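Local structure of WbbM protein (Klebsiella pneumoniae, 6U4B) at residues F404-T409 / M558-G563; V304-D309 / A318-I323; Y471-I476 / E524-H529; A384-R389 / W503-D508. The protein is a trimeric, bifunctional glycosyltransferase that acts as an O-antigen polymerase in Klebsiella pneumoniae and carries magnesium in a family 8-type domain. One frame throughout, in Å; residues are numbered along the deposited sequence.

Interaction 1 (F404-T409 / M558-G563); sequences FIDSDT and MIHYAG. With MG (magnesium ion), chain C.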
loop_
_atom_site.group_PDB
_atom_site.type_symbol
_atom_site.label_atom_id
_atom_site.label_comp_id
_atom_site.label_asym_id
_atom_site.label_seq_id
_atom_site.Cartn_x
_atom_site.Cartn_y
_atom_site.Cartn_z
ATOM N N PHE A 404 1.281 -25.582 -14.694
ATOM C CA PHE A 404 1.081 -25.832 -13.273
ATOM C C PHE A 404 2.222 -25.224 -12.472
ATOM O O PHE A 404 3.377 -25.231 -12.906
ATOM C CB PHE A 404 0.990 -27.330 -12.961
ATOM C CG PHE A 404 1.012 -27.631 -11.482
ATOM C CD1 PHE A 404 -0.166 -27.675 -10.759
ATOM C CD2 PHE A 404 2.215 -27.832 -10.810
ATOM C CE1 PHE A 404 -0.154 -27.926 -9.403
ATOM C CE2 PHE A 404 2.234 -28.073 -9.451
ATOM C CZ PHE A 404 1.048 -28.127 -8.749
ATOM N N ILE A 405 1.895 -24.726 -11.282
ATOM C CA ILE A 405 2.911 -24.182 -10.386
ATOM C C ILE A 405 2.514 -24.495 -8.950
ATOM O O ILE A 405 1.341 -24.388 -8.578
ATOM C CB ILE A 405 3.110 -22.666 -10.623
ATOM C CG1 ILE A 405 4.221 -22.111 -9.726
ATOM C CG2 ILE A 405 1.802 -21.898 -10.431
ATOM C CD1 ILE A 405 4.602 -20.681 -10.054
ATOM N N ASP A 406 3.499 -24.902 -8.151
ATOM C CA ASP A 406 3.277 -25.137 -6.729
ATOM C C ASP A 406 2.743 -23.880 -6.045
ATOM O O ASP A 406 3.041 -22.750 -6.444
ATOM C CB ASP A 406 4.579 -25.570 -6.052
ATOM C CG ASP A 406 4.745 -27.076 -6.005
ATOM O OD1 ASP A 406 3.959 -27.793 -6.662
ATOM O OD2 ASP A 406 5.664 -27.542 -5.297
ATOM N N SER A 407 1.961 -24.086 -4.987
ATOM C CA SER A 407 1.366 -22.964 -4.273
ATOM C C SER A 407 2.360 -22.245 -3.372
ATOM O O SER A 407 2.150 -21.065 -3.064
ATOM C CB SER A 407 0.169 -23.437 -3.445
ATOM O OG SER A 407 0.589 -24.206 -2.332
ATOM N N ASP A 408 3.430 -22.911 -2.948
ATOM C CA ASP A 408 4.430 -22.282 -2.081
ATOM C C ASP A 408 5.519 -21.590 -2.897
ATOM O O ASP A 408 6.716 -21.769 -2.667
ATOM C CB ASP A 408 5.021 -23.316 -1.130
ATOM C CG ASP A 408 5.611 -24.509 -1.855
ATOM O OD1 ASP A 408 5.364 -24.653 -3.072
ATOM O OD2 ASP A 408 6.329 -25.299 -1.207
ATOM N N THR A 409 5.094 -20.789 -3.873
ATOM C CA THR A 409 6.007 -20.075 -4.752
ATOM C C THR A 409 5.550 -18.628 -4.900
ATOM O O THR A 409 4.417 -18.273 -4.568
ATOM C CB THR A 409 6.081 -20.719 -6.145
ATOM O OG1 THR A 409 4.808 -20.593 -6.792
ATOM C CG2 THR A 409 6.455 -22.198 -6.051
ATOM N N MET A 558 11.135 -17.653 -10.783
ATOM C CA MET A 558 10.177 -18.162 -9.812
ATOM C C MET A 558 10.957 -18.626 -8.594
ATOM O O MET A 558 11.966 -19.321 -8.731
ATOM C CB MET A 558 9.331 -19.307 -10.388
ATOM C CG MET A 558 8.356 -19.933 -9.391
ATOM S SD MET A 558 9.064 -21.242 -8.362
ATOM C CE MET A 558 8.710 -22.697 -9.351
ATOM N N ILE A 559 10.481 -18.246 -7.414
ATOM C CA ILE A 559 11.106 -18.605 -6.149
ATOM C C ILE A 559 10.256 -19.689 -5.503
ATOM O O ILE A 559 9.050 -19.509 -5.311
ATOM C CB ILE A 559 11.245 -17.384 -5.230
ATOM C CG1 ILE A 559 12.134 -16.331 -5.891
ATOM C CG2 ILE A 559 11.790 -17.797 -3.874
ATOM C CD1 ILE A 559 12.041 -14.957 -5.261
ATOM N N HIS A 560 10.878 -20.816 -5.173
ATOM C CA HIS A 560 10.178 -21.967 -4.619
ATOM C C HIS A 560 10.528 -22.078 -3.140
ATOM O O HIS A 560 11.669 -22.395 -2.787
ATOM C CB HIS A 560 10.552 -23.242 -5.373
ATOM C CG HIS A 560 9.612 -24.381 -5.133
ATOM N ND1 HIS A 560 9.708 -25.581 -5.805
ATOM C CD2 HIS A 560 8.554 -24.502 -4.296
ATOM C CE1 HIS A 560 8.749 -26.391 -5.393
ATOM N NE2 HIS A 560 8.036 -25.761 -4.478
ATOM N N TYR A 561 9.542 -21.833 -2.275
ATOM C CA TYR A 561 9.760 -21.965 -0.841
ATOM C C TYR A 561 9.540 -23.401 -0.391
ATOM O O TYR A 561 8.836 -23.654 0.593
ATOM C CB TYR A 561 8.855 -21.012 -0.069
ATOM C CG TYR A 561 9.061 -19.573 -0.461
ATOM C CD1 TYR A 561 8.244 -18.971 -1.405
ATOM C CD2 TYR A 561 10.096 -18.825 0.084
ATOM C CE1 TYR A 561 8.437 -17.659 -1.779
ATOM C CE2 TYR A 561 10.297 -17.511 -0.282
ATOM C CZ TYR A 561 9.463 -16.935 -1.214
ATOM O OH TYR A 561 9.654 -15.627 -1.587
ATOM N N ALA A 562 10.147 -24.347 -1.101
ATOM C CA ALA A 562 9.996 -25.748 -0.749
ATOM C C ALA A 562 10.755 -26.060 0.531
ATOM O O ALA A 562 11.902 -25.644 0.715
ATOM C CB ALA A 562 10.489 -26.641 -1.885
ATOM N N GLY A 563 10.100 -26.789 1.427
ATOM C CA GLY A 563 10.759 -27.239 2.634
ATOM C C GLY A 563 10.006 -26.931 3.910
ATOM O O GLY A 563 8.777 -26.804 3.914
HETATM MG MG MG C . 6.551 -26.794 -3.494
#
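Asp406, Asp408 and His560 converge on one magnesium ion. Asp406 OD2 and His560 NE2 each bind the metal at 2.1 Å, whereas Asp408 binds through OD1 at 2.5 Å, with OD2 at a longer 2.7 Å. The shared ion brings Asp406 OD2 and Asp408 OD1 to the NE2 edge of the imidazole, while the methyl of Ala562 covers one face. Each carboxylate stands steeply to the ring, the plane of Asp406 at 79°. With CG anti to the backbone N (chi1 -164°), His560 reaches across to the metal, and its ND1 is hydrogen-bonded to Asn526.

Next to the metal site the packing is close and apolar. Thr409 CG2 lies 3.6 Å from Met558 SD and equally near His560 CD2, and Ile405 slides past Met558. An antiparallel, non-hydrogen-bonded Thr409-His560 pair and a hydrogen bond from Tyr561 N to Asp408 O (2.9 Å) join the backbones. The other side is looser: Ala562 is partly exposed with few contacts, and Gly563 is exposed and poorly ordered. Asp406 and Asp408 form the DXD motif of a GT-A-type glycosyltransferase. Arg389 pairs with Asp406 OD1, helix 313-325 packs against Ile405 and Thr409, and strand 558-560 runs between strands 409-411 and 527-528.

Interaction 2 (V304-D309 / A318-I323); sequences VVISFD and ALINSI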
loop_
_atom_site.group_PDB
_atom_site.type_symbol
_atom_site.label_atom_id
_atom_site.label_comp_id
_atom_site.label_asym_id
_atom_site.label_seq_id
_atom_site.Cartn_x
_atom_site.Cartn_y
_atom_site.Cartn_z
ATOM N N VAL A 304 -3.102 -21.052 -15.927
ATOM C CA VAL A 304 -2.266 -21.305 -14.759
ATOM C C VAL A 304 -3.075 -22.127 -13.768
ATOM O O VAL A 304 -4.188 -21.739 -13.396
ATOM C CB VAL A 304 -1.777 -19.994 -14.118
ATOM C CG1 VAL A 304 -0.939 -20.290 -12.884
ATOM C CG2 VAL A 304 -0.992 -19.173 -15.131
ATOM N N VAL A 305 -2.515 -23.254 -13.340
ATOM C CA VAL A 305 -3.207 -24.187 -12.460
ATOM C C VAL A 305 -2.456 -24.267 -11.140
ATOM O O VAL A 305 -1.246 -24.524 -11.119
ATOM C CB VAL A 305 -3.342 -25.576 -13.106
ATOM C CG1 VAL A 305 -4.005 -26.545 -12.139
ATOM C CG2 VAL A 305 -4.148 -25.465 -14.379
ATOM N N ILE A 306 -3.180 -24.045 -10.046
ATOM C CA ILE A 306 -2.635 -24.088 -8.696
ATOM C C ILE A 306 -3.524 -24.996 -7.857
ATOM O O ILE A 306 -4.725 -25.124 -8.110
ATOM C CB ILE A 306 -2.549 -22.678 -8.068
ATOM C CG1 ILE A 306 -2.047 -21.660 -9.094
ATOM C CG2 ILE A 306 -1.636 -22.689 -6.855
ATOM C CD1 ILE A 306 -2.227 -20.219 -8.664
ATOM N N SER A 307 -2.927 -25.625 -6.848
ATOM C CA SER A 307 -3.652 -26.533 -5.972
ATOM C C SER A 307 -3.235 -26.282 -4.531
ATOM O O SER A 307 -2.041 -26.300 -4.219
ATOM C CB SER A 307 -3.391 -27.995 -6.359
ATOM O OG SER A 307 -3.969 -28.889 -5.428
ATOM N N PHE A 308 -4.214 -26.045 -3.660
ATOM C CA PHE A 308 -3.927 -25.902 -2.239
ATOM C C PHE A 308 -5.211 -26.064 -1.440
ATOM O O PHE A 308 -6.320 -25.968 -1.974
ATOM C CB PHE A 308 -3.260 -24.553 -1.920
ATOM C CG PHE A 308 -4.008 -23.352 -2.440
ATOM C CD1 PHE A 308 -3.633 -22.747 -3.630
ATOM C CD2 PHE A 308 -5.068 -22.811 -1.726
ATOM C CE1 PHE A 308 -4.306 -21.635 -4.104
ATOM C CE2 PHE A 308 -5.748 -21.702 -2.197
ATOM C CZ PHE A 308 -5.366 -21.111 -3.387
ATOM N N ASP A 309 -5.039 -26.321 -0.147
ATOM C CA ASP A 309 -6.135 -26.357 0.804
ATOM C C ASP A 309 -6.219 -25.006 1.513
ATOM O O ASP A 309 -5.513 -24.052 1.169
ATOM C CB ASP A 309 -5.958 -27.525 1.783
ATOM C CG ASP A 309 -4.631 -27.483 2.525
ATOM O OD1 ASP A 309 -3.946 -26.439 2.493
ATOM O OD2 ASP A 309 -4.265 -28.506 3.142
ATOM N N ALA A 318 -0.355 -14.948 -2.121
ATOM C CA ALA A 318 0.900 -14.303 -2.496
ATOM C C ALA A 318 1.318 -14.694 -3.907
ATOM O O ALA A 318 1.756 -13.843 -4.692
ATOM C CB ALA A 318 1.993 -14.665 -1.492
ATOM N N LEU A 319 1.179 -15.978 -4.248
ATOM C CA LEU A 319 1.519 -16.437 -5.591
ATOM C C LEU A 319 0.661 -15.746 -6.642
ATOM O O LEU A 319 1.181 -15.179 -7.610
ATOM C CB LEU A 319 1.360 -17.955 -5.680
ATOM C CG LEU A 319 1.481 -18.572 -7.076
ATOM C CD1 LEU A 319 2.840 -18.264 -7.705
ATOM C CD2 LEU A 319 1.233 -20.075 -7.020
ATOM N N ILE A 320 -0.663 -15.786 -6.466
ATOM C CA ILE A 320 -1.566 -15.181 -7.442
ATOM C C ILE A 320 -1.296 -13.689 -7.561
ATOM O O ILE A 320 -1.302 -13.125 -8.665
ATOM C CB ILE A 320 -3.031 -15.471 -7.064
ATOM C CG1 ILE A 320 -3.365 -16.944 -7.324
ATOM C CG2 ILE A 320 -3.980 -14.555 -7.828
ATOM C CD1 ILE A 320 -4.701 -17.381 -6.768
ATOM N N ASN A 321 -1.041 -13.024 -6.434
ATOM C CA ASN A 321 -0.690 -11.611 -6.491
ATOM C C ASN A 321 0.616 -11.400 -7.252
ATOM O O ASN A 321 0.741 -10.442 -8.023
ATOM C CB ASN A 321 -0.596 -11.033 -5.081
ATOM C CG ASN A 321 -1.286 -9.693 -4.963
ATOM O OD1 ASN A 321 -2.100 -9.329 -5.811
ATOM N ND2 ASN A 321 -0.969 -8.952 -3.909
ATOM N N SER A 322 1.591 -12.297 -7.068
ATOM C CA SER A 322 2.839 -12.175 -7.816
ATOM C C SER A 322 2.607 -12.385 -9.307
ATOM O O SER A 322 3.249 -11.730 -10.137
ATOM C CB SER A 322 3.884 -13.166 -7.288
ATOM O OG SER A 322 3.713 -14.467 -7.836
ATOM N N ILE A 323 1.693 -13.290 -9.666
ATOM C CA ILE A 323 1.372 -13.500 -11.074
ATOM C C ILE A 323 0.754 -12.241 -11.668
ATOM O O ILE A 323 1.093 -11.829 -12.784
ATOM C CB ILE A 323 0.445 -14.719 -11.234
ATOM C CG1 ILE A 323 1.158 -15.996 -10.784
ATOM C CG2 ILE A 323 -0.029 -14.845 -12.677
ATOM C CD1 ILE A 323 0.278 -17.224 -10.792
#
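Leu319 O is gripped twice within its helix, by Ser322 OG at 2.6 Å and by Ile323 N at 2.8 Å. The hydroxyl bond lies in the carbonyl plane on a lone pair, while the amide supplies the regular helical bond. Ser322 OG is also hydrogen-bonded to Val411 N of strand 409-411.

The apolar face of the helix meets the strand entirely through hydrocarbon. Ile306 CD1 is the central atom: it faces Leu319 CD2 tip to tip at 3.8 Å and lies against Ile320 CG1 at 3.7 Å, the two isoleucines meeting at a slant. Its CG1 branch is anti to the carbonyl carbon (chi1 -42°), which brings the terminal methyl up against both Leu319 and Ile320. One helical turn on from Leu319, Ile323 CD1 meets Val304 CG1, two residues back along the strand from Ile306, and the two side chains pass in opposite directions at 3.9 Å. The segment axes come within 11.1 Å and run nearly antiparallel, at 163°, as expected for the first half of a beta-alpha-beta crossover in a Rossmann-like, GT-A-type domain. Strand 302-309 lies between parallel strands 333-340 and 402-405, and helix 313-325 covers it, also touching Ile405 and strand 409-411.

Interaction 3 (Y471-I476 / E524-H529); sequences YFQAGI and EWNVYH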
loop_
_atom_site.group_PDB
_atom_site.type_symbol
_atom_site.label_atom_id
_atom_site.label_comp_id
_atom_site.label_asym_id
_atom_site.label_seq_id
_atom_site.Cartn_x
_atom_site.Cartn_y
_atom_site.Cartn_z
ATOM N N TYR A 471 15.920 -36.393 -14.168
ATOM C CA TYR A 471 14.829 -36.250 -13.216
ATOM C C TYR A 471 14.470 -34.776 -13.051
ATOM O O TYR A 471 15.335 -33.948 -12.750
ATOM C CB TYR A 471 15.237 -36.856 -11.876
ATOM C CG TYR A 471 14.116 -37.016 -10.877
ATOM C CD1 TYR A 471 13.738 -35.966 -10.047
ATOM C CD2 TYR A 471 13.446 -38.227 -10.749
ATOM C CE1 TYR A 471 12.722 -36.116 -9.125
ATOM C CE2 TYR A 471 12.428 -38.387 -9.835
ATOM C CZ TYR A 471 12.068 -37.331 -9.024
ATOM O OH TYR A 471 11.053 -37.492 -8.111
ATOM N N PHE A 472 13.196 -34.445 -13.251
ATOM C CA PHE A 472 12.737 -33.065 -13.219
ATOM C C PHE A 472 11.895 -32.801 -11.976
ATOM O O PHE A 472 11.247 -33.704 -11.438
ATOM C CB PHE A 472 11.924 -32.717 -14.475
ATOM C CG PHE A 472 10.610 -33.451 -14.581
ATOM C CD1 PHE A 472 9.470 -32.962 -13.957
ATOM C CD2 PHE A 472 10.511 -34.617 -15.323
ATOM C CE1 PHE A 472 8.265 -33.631 -14.056
ATOM C CE2 PHE A 472 9.308 -35.288 -15.428
ATOM C CZ PHE A 472 8.185 -34.796 -14.794
ATOM N N GLN A 473 11.897 -31.544 -11.542
ATOM C CA GLN A 473 11.141 -31.119 -10.375
ATOM C C GLN A 473 9.723 -30.730 -10.783
ATOM O O GLN A 473 9.516 -30.098 -11.823
ATOM C CB GLN A 473 11.844 -29.946 -9.689
ATOM C CG GLN A 473 11.792 -29.991 -8.174
ATOM C CD GLN A 473 10.492 -29.452 -7.618
ATOM O OE1 GLN A 473 9.989 -28.425 -8.074
ATOM N NE2 GLN A 473 9.940 -30.143 -6.628
ATOM N N ALA A 474 8.749 -31.110 -9.958
ATOM C CA ALA A 474 7.337 -30.954 -10.288
ATOM C C ALA A 474 6.733 -29.651 -9.776
ATOM O O ALA A 474 5.513 -29.473 -9.870
ATOM C CB ALA A 474 6.533 -32.138 -9.740
ATOM N N GLY A 475 7.550 -28.740 -9.241
ATOM C CA GLY A 475 7.030 -27.493 -8.706
ATOM C C GLY A 475 6.548 -26.518 -9.759
ATOM O O GLY A 475 5.811 -25.584 -9.431
ATOM N N ILE A 476 6.962 -26.703 -11.010
ATOM C CA ILE A 476 6.445 -25.908 -12.119
ATOM C C ILE A 476 6.534 -26.755 -13.383
ATOM O O ILE A 476 7.601 -27.274 -13.729
ATOM C CB ILE A 476 7.187 -24.559 -12.245
ATOM C CG1 ILE A 476 6.473 -23.626 -13.227
ATOM C CG2 ILE A 476 8.658 -24.734 -12.623
ATOM C CD1 ILE A 476 6.955 -22.179 -13.136
ATOM N N GLU A 524 16.393 -20.828 -13.555
ATOM C CA GLU A 524 15.811 -19.585 -13.062
ATOM C C GLU A 524 14.312 -19.703 -12.811
ATOM O O GLU A 524 13.749 -18.873 -12.089
ATOM C CB GLU A 524 16.071 -18.443 -14.051
ATOM C CG GLU A 524 17.523 -17.989 -14.151
ATOM C CD GLU A 524 18.410 -18.976 -14.891
ATOM O OE1 GLU A 524 19.566 -19.175 -14.462
ATOM O OE2 GLU A 524 17.949 -19.549 -15.900
ATOM N N TRP A 525 13.656 -20.709 -13.383
ATOM C CA TRP A 525 12.215 -20.872 -13.257
ATOM C C TRP A 525 11.806 -21.730 -12.066
ATOM O O TRP A 525 10.607 -21.949 -11.865
ATOM C CB TRP A 525 11.636 -21.463 -14.547
ATOM C CG TRP A 525 11.265 -20.410 -15.541
ATOM C CD1 TRP A 525 11.871 -20.155 -16.738
ATOM C CD2 TRP A 525 10.212 -19.448 -15.411
ATOM N NE1 TRP A 525 11.253 -19.098 -17.365
ATOM C CE2 TRP A 525 10.232 -18.647 -16.569
ATOM C CE3 TRP A 525 9.254 -19.188 -14.427
ATOM C CZ2 TRP A 525 9.327 -17.606 -16.772
ATOM C CZ3 TRP A 525 8.357 -18.154 -14.629
ATOM C CH2 TRP A 525 8.400 -17.376 -15.792
ATOM N N ASN A 526 12.761 -22.213 -11.272
ATOM C CA ASN A 526 12.440 -23.001 -10.088
ATOM C C ASN A 526 13.573 -22.902 -9.074
ATOM O O ASN A 526 14.278 -23.884 -8.822
ATOM C CB ASN A 526 12.180 -24.462 -10.467
ATOM C CG ASN A 526 11.423 -25.220 -9.392
ATOM O OD1 ASN A 526 11.464 -24.864 -8.214
ATOM N ND2 ASN A 526 10.727 -26.275 -9.796
ATOM N N VAL A 527 13.746 -21.727 -8.478
ATOM C CA VAL A 527 14.874 -21.460 -7.594
ATOM C C VAL A 527 14.449 -21.766 -6.162
ATOM O O VAL A 527 13.574 -21.098 -5.606
ATOM C CB VAL A 527 15.361 -20.013 -7.734
ATOM C CG1 VAL A 527 16.533 -19.745 -6.794
ATOM C CG2 VAL A 527 15.758 -19.729 -9.176
ATOM N N TYR A 528 15.068 -22.782 -5.563
ATOM C CA TYR A 528 14.861 -23.041 -4.146
ATOM C C TYR A 528 15.339 -21.851 -3.325
ATOM O O TYR A 528 16.406 -21.286 -3.583
ATOM C CB TYR A 528 15.615 -24.296 -3.707
ATOM C CG TYR A 528 15.132 -25.590 -4.320
ATOM C CD1 TYR A 528 15.791 -26.156 -5.403
ATOM C CD2 TYR A 528 14.030 -26.259 -3.801
ATOM C CE1 TYR A 528 15.363 -27.341 -5.961
ATOM C CE2 TYR A 528 13.593 -27.449 -4.352
ATOM C CZ TYR A 528 14.263 -27.984 -5.431
ATOM O OH TYR A 528 13.836 -29.170 -5.984
ATOM N N HIS A 529 14.545 -21.468 -2.327
ATOM C CA HIS A 529 14.968 -20.400 -1.432
ATOM C C HIS A 529 16.020 -20.862 -0.432
ATOM O O HIS A 529 16.645 -20.017 0.218
ATOM C CB HIS A 529 13.761 -19.812 -0.695
ATOM C CG HIS A 529 13.227 -20.683 0.398
ATOM N ND1 HIS A 529 12.900 -22.007 0.205
ATOM C CD2 HIS A 529 12.952 -20.414 1.697
ATOM C CE1 HIS A 529 12.452 -22.518 1.338
ATOM N NE2 HIS A 529 12.472 -21.573 2.259
HETATM O O HOH W 1 10.081 -27.663 -12.564
#
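Gln473 OE1 receives two N-H groups from different directions. Asn526 ND2 donates across the contact at 2.9 Å, in the carbonyl plane and on a lone pair, with an N-H...O angle of 150°; Gly475 N, only two residues along, donates at 2.7 Å from well above that plane. The side chains of Gln473 and Asn526 cross at about a right angle and their amide planes are 79° apart. The bend of the glutamine at chi2 (-82°) turns its amide toward Gly475 and Asn526. Its CG lies 3.1 Å from Tyr528 OH, a hydroxyl that has a weak bond to Asp433.

Beside this polar pair, Ile476 fills the apolar part of the contact: CG2 rests 3.5 Å from Trp525 O, and CD1 lies 4.0 Å from Trp525 CE3, oblique to the indole. In the GT-A-type fold, this is where the chain turns a corner between strands 472-473 and 477-479, close to the metal-binding DXD motif.

A water ties the corner together, donating to Gln473 O at 2.6 Å and to Ile476 O at 2.8 Å while accepting from Asn526 ND2. Asn526 is thereby held at its nitrogen by two partners, and its OD1 bonds to His560 ND1 from the second shell, which probably helps to orient this magnesium ligand. Farther out, Gln507 OE1 of helix 505-513 accepts from Ala474 N, and strand 428-432 covers Ile476, Trp525 and Asn526.

Interaction 4 (A384-R389 / W503-D508); sequences ASTYAR and WFLDQD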
loop_
_atom_site.group_PDB
_atom_site.type_symbol
_atom_site.label_atom_id
_atom_site.label_comp_id
_atom_site.label_asym_id
_atom_site.label_seq_id
_atom_site.Cartn_x
_atom_site.Cartn_y
_atom_site.Cartn_z
ATOM N N ALA A 384 -6.845 -36.765 -3.307
ATOM C CA ALA A 384 -7.004 -36.051 -4.569
ATOM C C ALA A 384 -6.058 -34.857 -4.649
ATOM O O ALA A 384 -5.544 -34.534 -5.726
ATOM C CB ALA A 384 -8.456 -35.600 -4.738
ATOM N N SER A 385 -5.809 -34.196 -3.518
ATOM C CA SER A 385 -4.909 -33.048 -3.522
ATOM C C SER A 385 -3.454 -33.485 -3.653
ATOM O O SER A 385 -2.669 -32.835 -4.352
ATOM C CB SER A 385 -5.113 -32.216 -2.256
ATOM O OG SER A 385 -5.044 -33.028 -1.097
ATOM N N THR A 386 -3.078 -34.585 -2.995
ATOM C CA THR A 386 -1.702 -35.068 -3.086
ATOM C C THR A 386 -1.330 -35.415 -4.524
ATOM O O THR A 386 -0.192 -35.191 -4.950
ATOM C CB THR A 386 -1.506 -36.283 -2.175
ATOM O OG1 THR A 386 -1.737 -35.906 -0.813
ATOM C CG2 THR A 386 -0.091 -36.839 -2.307
ATOM N N TYR A 387 -2.285 -35.941 -5.292
ATOM C CA TYR A 387 -2.035 -36.384 -6.658
ATOM C C TYR A 387 -2.744 -35.518 -7.693
ATOM O O TYR A 387 -2.989 -35.974 -8.813
ATOM C CB TYR A 387 -2.444 -37.850 -6.811
ATOM C CG TYR A 387 -1.638 -38.784 -5.939
ATOM C CD1 TYR A 387 -2.077 -39.137 -4.668
ATOM C CD2 TYR A 387 -0.429 -39.303 -6.382
ATOM C CE1 TYR A 387 -1.335 -39.986 -3.868
ATOM C CE2 TYR A 387 0.317 -40.146 -5.590
ATOM C CZ TYR A 387 -0.137 -40.486 -4.337
ATOM O OH TYR A 387 0.614 -41.333 -3.555
ATOM N N ALA A 388 -3.057 -34.266 -7.340
ATOM C CA ALA A 388 -3.848 -33.408 -8.218
ATOM C C ALA A 388 -3.189 -33.224 -9.580
ATOM O O ALA A 388 -3.878 -33.175 -10.606
ATOM C CB ALA A 388 -4.075 -32.051 -7.550
ATOM N N ARG A 389 -1.856 -33.119 -9.611
ATOM C CA ARG A 389 -1.153 -32.885 -10.869
ATOM C C ARG A 389 -1.436 -33.977 -11.895
ATOM O O ARG A 389 -1.476 -33.700 -13.100
ATOM C CB ARG A 389 0.351 -32.775 -10.615
ATOM C CG ARG A 389 0.795 -31.444 -10.014
ATOM C CD ARG A 389 2.302 -31.421 -9.815
ATOM N NE ARG A 389 2.719 -32.275 -8.710
ATOM C CZ ARG A 389 3.463 -31.871 -7.685
ATOM N NH1 ARG A 389 3.897 -30.618 -7.626
ATOM N NH2 ARG A 389 3.789 -32.726 -6.725
ATOM N N TRP A 503 8.346 -43.117 -3.951
ATOM C CA TRP A 503 9.082 -42.330 -2.968
ATOM C C TRP A 503 8.585 -40.889 -2.923
ATOM O O TRP A 503 8.224 -40.377 -1.857
ATOM C CB TRP A 503 10.576 -42.380 -3.287
ATOM C CG TRP A 503 11.454 -41.789 -2.234
ATOM C CD1 TRP A 503 11.127 -41.546 -0.932
ATOM C CD2 TRP A 503 12.814 -41.362 -2.392
ATOM N NE1 TRP A 503 12.197 -40.996 -0.270
ATOM C CE2 TRP A 503 13.245 -40.872 -1.144
ATOM C CE3 TRP A 503 13.706 -41.345 -3.469
ATOM C CZ2 TRP A 503 14.529 -40.372 -0.941
ATOM C CZ3 TRP A 503 14.981 -40.850 -3.265
ATOM C CH2 TRP A 503 15.381 -40.370 -2.011
ATOM N N PHE A 504 8.551 -40.220 -4.074
ATOM C CA PHE A 504 8.073 -38.847 -4.161
ATOM C C PHE A 504 6.732 -38.750 -4.881
ATOM O O PHE A 504 6.468 -37.771 -5.583
ATOM C CB PHE A 504 9.120 -37.959 -4.829
ATOM C CG PHE A 504 10.259 -37.599 -3.921
ATOM C CD1 PHE A 504 10.143 -36.548 -3.026
ATOM C CD2 PHE A 504 11.437 -38.323 -3.948
ATOM C CE1 PHE A 504 11.189 -36.218 -2.181
ATOM C CE2 PHE A 504 12.486 -37.999 -3.107
ATOM C CZ PHE A 504 12.361 -36.945 -2.223
ATOM N N LEU A 505 5.892 -39.769 -4.722
ATOM C CA LEU A 505 4.460 -39.715 -5.053
ATOM C C LEU A 505 4.300 -39.329 -6.523
ATOM O O LEU A 505 4.960 -39.936 -7.384
ATOM C CB LEU A 505 3.779 -38.790 -4.049
ATOM C CG LEU A 505 4.132 -38.987 -2.574
ATOM C CD1 LEU A 505 3.458 -37.927 -1.719
ATOM C CD2 LEU A 505 3.756 -40.383 -2.096
ATOM N N ASP A 506 3.462 -38.341 -6.856
ATOM C CA ASP A 506 3.175 -38.028 -8.251
ATOM C C ASP A 506 4.383 -37.468 -8.988
ATOM O O ASP A 506 4.438 -37.566 -10.220
ATOM C CB ASP A 506 2.009 -37.042 -8.343
ATOM C CG ASP A 506 2.287 -35.738 -7.616
ATOM O OD1 ASP A 506 2.861 -35.780 -6.507
ATOM O OD2 ASP A 506 1.934 -34.670 -8.156
ATOM N N GLN A 507 5.343 -36.874 -8.275
ATOM C CA GLN A 507 6.573 -36.450 -8.938
ATOM C C GLN A 507 7.306 -37.647 -9.528
ATOM O O GLN A 507 7.821 -37.580 -10.652
ATOM C CB GLN A 507 7.476 -35.687 -7.966
ATOM C CG GLN A 507 8.726 -35.106 -8.629
ATOM C CD GLN A 507 9.517 -34.190 -7.709
ATOM O OE1 GLN A 507 9.345 -32.972 -7.735
ATOM N NE2 GLN A 507 10.390 -34.772 -6.897
ATOM N N ASP A 508 7.348 -38.760 -8.790
ATOM C CA ASP A 508 7.952 -39.981 -9.316
ATOM C C ASP A 508 7.118 -40.567 -10.446
ATOM O O ASP A 508 7.667 -41.046 -11.446
ATOM C CB ASP A 508 8.124 -41.009 -8.198
ATOM C CG ASP A 508 9.321 -40.722 -7.315
ATOM O OD1 ASP A 508 10.132 -39.842 -7.675
ATOM O OD2 ASP A 508 9.449 -41.385 -6.262
HETATM O O HOH W 2 0.015 -33.272 -6.698
#
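The guanidinium of Arg389 and the carboxylate of Asp506 are nearly coplanar, 19° between planes, and meet edge to edge. Arg389 grips side-on: NE reaches Asp506 OD2 at 2.6 Å and NH2 reaches OD1 at 3.2 Å, both on the syn side. The Tyr387 ring carries Thr386 CG2 over one face, offset toward the rim; Leu505 CB and Asp506 N approach it obliquely, and Tyr387 OH lies 3.6 Å from Leu505 CD2. Thr386 CG2 meets Leu505 CD1 at 3.8 Å.

Asp506 CG sits between its backbone N and carbonyl carbon (chi1 59°), which brings the carboxylate up to the arginine. A water donates to both Thr386 O and Asp506 OD2, joining the Ser385-Ala388 type I turn to helix 505-513. NH1 of Arg389 forms a salt bridge with Asp406. Arg389 is thus a second-shell residue, and Asp506, one shell further out, probably helps to orient it at the metal-binding DXD motif of this GT-A-type site.

Interaction 1 holds the magnesium, and the other three gather round it. The centres of interactions 1 and 3 are about 8 Å apart, and those of interactions 1 and 2 about 9 Å apart. Interaction 3 meets interaction 1 at two backbone points, Asp406 N to Gly475 O at 2.7 Å and His560 N to Val527 O at 2.7 Å, both probable hydrogen bonds. Interaction 2 adjoins it through strand 302-309, where Ile405 N lies 3.2 Å from Val305 O, a probable hydrogen bond; the side chain of Leu319 is about 9 Å from the ion. Interaction 4, centred about 15 Å from interaction 1, reaches it through Arg389 NH1, 3.0 Å from Asp406 OD1, and joins interaction 3 where Tyr471 OH lies 2.6 Å from Asp508 OD1.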